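PDB 5ITG: sorbitol dehydrogenase from Gluconobacter oxydans, which probably oxidises D-sorbitol to L-sorbose using a nicotinamide cofactor, NAD or NADP, as the hydride acceptor. Local coordinates for residues G61-S65 against D66-K70. Sequence-based numbering, arbitrary orientation.
Sequences GLTGS and DRSKK
Three hydroxyls, those of Thr63, Ser65 and Ser68, meet where the loop 62-65 runs into helix 66-77. Ser68 OG is the middle one, hydrogen-bonded to Thr63 OG1 at 2.8 Å and to Ser65 OG at 2.8 Å, so the first turn of the helix is tied to two points of the loop leading into it. Its chi1 of -60° sets the hydroxyl beside its own backbone N, where it meets both loop hydroxyls. Ser65 is also the N-cap: chi1 of 71° sets OG between its backbone N and carbonyl carbon, from where it accepts a weak bond from Arg67 N at 3.3 Å.

Backbone bonds reinforce the turn. Lys69 N donates to Ser65 O over 3.2 Å in a fairly straight bond (161°), the first i to i+4 bond of the helix, while Ser68 N adds a weak bond to the same carbonyl.

The methylenes of Lys69 lie against two carbonyl oxygens, CG 3.3 Å from Ser65 O and CE 3.2 Å from Gly64 O. Ser68 and Lys69 also touch Leu106 of strand 93-106. First-turn amides lack i-4 carbonyl partners within their helix; a common remedy is the serine N-cap, here at the surface connection from strand 56-61 to helix 66-77 of the Rossmann domain.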
loop_
_atom_site.group_PDB
_atom_site.type_symbol
_atom_site.label_atom_id
_atom_site.label_comp_id
_atom_site.label_asym_id
_atom_site.label_seq_id
_atom_site.Cartn_x
_atom_site.Cartn_y
_atom_site.Cartn_z
ATOM N N GLY A 61 -3.005 19.436 3.168
ATOM C CA GLY A 61 -4.195 18.835 2.593
ATOM C C GLY A 61 -4.490 19.598 1.313
ATOM O O GLY A 61 -4.388 20.826 1.294
ATOM N N LEU A 62 -4.847 18.891 0.247
ATOM C CA LEU A 62 -5.119 19.538 -1.036
ATOM C C LEU A 62 -6.549 20.033 -1.235
ATOM O O LEU A 62 -6.787 20.929 -2.044
ATOM C CB LEU A 62 -4.758 18.589 -2.177
ATOM C CG LEU A 62 -3.267 18.284 -2.320
ATOM C CD1 LEU A 62 -3.086 17.051 -3.191
ATOM C CD2 LEU A 62 -2.552 19.492 -2.908
ATOM N N THR A 63 -7.498 19.450 -0.511
ATOM C CA THR A 63 -8.898 19.847 -0.632
ATOM C C THR A 63 -9.310 20.846 0.449
ATOM O O THR A 63 -8.859 20.767 1.589
ATOM C CB THR A 63 -9.829 18.615 -0.559
ATOM O OG1 THR A 63 -9.614 17.925 0.677
ATOM C CG2 THR A 63 -9.543 17.668 -1.711
ATOM N N GLY A 64 -10.173 21.787 0.083
ATOM C CA GLY A 64 -10.622 22.782 1.040
ATOM C C GLY A 64 -12.091 22.635 1.390
ATOM O O GLY A 64 -12.740 23.600 1.793
ATOM N N SER A 65 -12.617 21.425 1.234
ATOM C CA SER A 65 -14.019 21.155 1.538
ATOM C C SER A 65 -14.331 21.538 2.978
ATOM O O SER A 65 -13.433 21.835 3.765
ATOM C CB SER A 65 -14.329 19.672 1.349
ATOM O OG SER A 65 -13.721 18.908 2.374
ATOM N N ASP A 66 -15.615 21.517 3.318
ATOM C CA ASP A 66 -16.059 21.860 4.659
ATOM C C ASP A 66 -15.515 20.829 5.644
ATOM O O ASP A 66 -15.234 21.145 6.800
ATOM C CB ASP A 66 -17.589 21.888 4.705
ATOM C CG ASP A 66 -18.126 22.514 5.977
ATOM O OD1 ASP A 66 -17.822 23.701 6.235
ATOM O OD2 ASP A 66 -18.856 21.819 6.717
ATOM N N ARG A 67 -15.361 19.595 5.169
ATOM C CA ARG A 67 -14.850 18.505 5.995
ATOM C C ARG A 67 -13.334 18.598 6.165
ATOM O O ARG A 67 -12.784 18.131 7.159
ATOM C CB ARG A 67 -15.209 17.156 5.370
ATOM C CG ARG A 67 -14.763 15.957 6.196
ATOM C CD ARG A 67 -15.164 14.646 5.541
ATOM N NE ARG A 67 -14.834 13.494 6.377
ATOM C CZ ARG A 67 -15.130 12.235 6.066
ATOM N NH1 ARG A 67 -15.766 11.959 4.935
ATOM N NH2 ARG A 67 -14.792 11.251 6.889
ATOM N N SER A 68 -12.663 19.198 5.186
ATOM C CA SER A 68 -11.214 19.344 5.249
ATOM C C SER A 68 -10.843 20.348 6.334
ATOM O O SER A 68 -9.917 20.122 7.118
ATOM C CB SER A 68 -10.667 19.814 3.900
ATOM O OG SER A 68 -10.973 18.884 2.878
ATOM N N LYS A 69 -11.584 21.453 6.378
ATOM C CA LYS A 69 -11.342 22.502 7.360
ATOM C C LYS A 69 -11.532 21.975 8.774
ATOM O O LYS A 69 -10.772 22.320 9.677
ATOM C CB LYS A 69 -12.282 23.682 7.109
ATOM C CG LYS A 69 -12.186 24.240 5.701
ATOM C CD LYS A 69 -13.177 25.365 5.487
ATOM C CE LYS A 69 -13.166 25.840 4.044
ATOM N NZ LYS A 69 -14.163 26.922 3.816
ATOM N N LYS A 70 -12.546 21.135 8.959
ATOM C CA LYS A 70 -12.834 20.546 10.265
ATOM C C LYS A 70 -11.640 19.697 10.710
ATOM O O LYS A 70 -11.150 19.821 11.834
ATOM C CB LYS A 70 -14.091 19.673 10.175
ATOM C CG LYS A 70 -14.578 19.110 11.503
ATOM C CD LYS A 70 -15.077 20.215 12.423
ATOM C CE LYS A 70 -15.654 19.645 13.712
ATOM N NZ LYS A 70 -14.632 18.919 14.517
#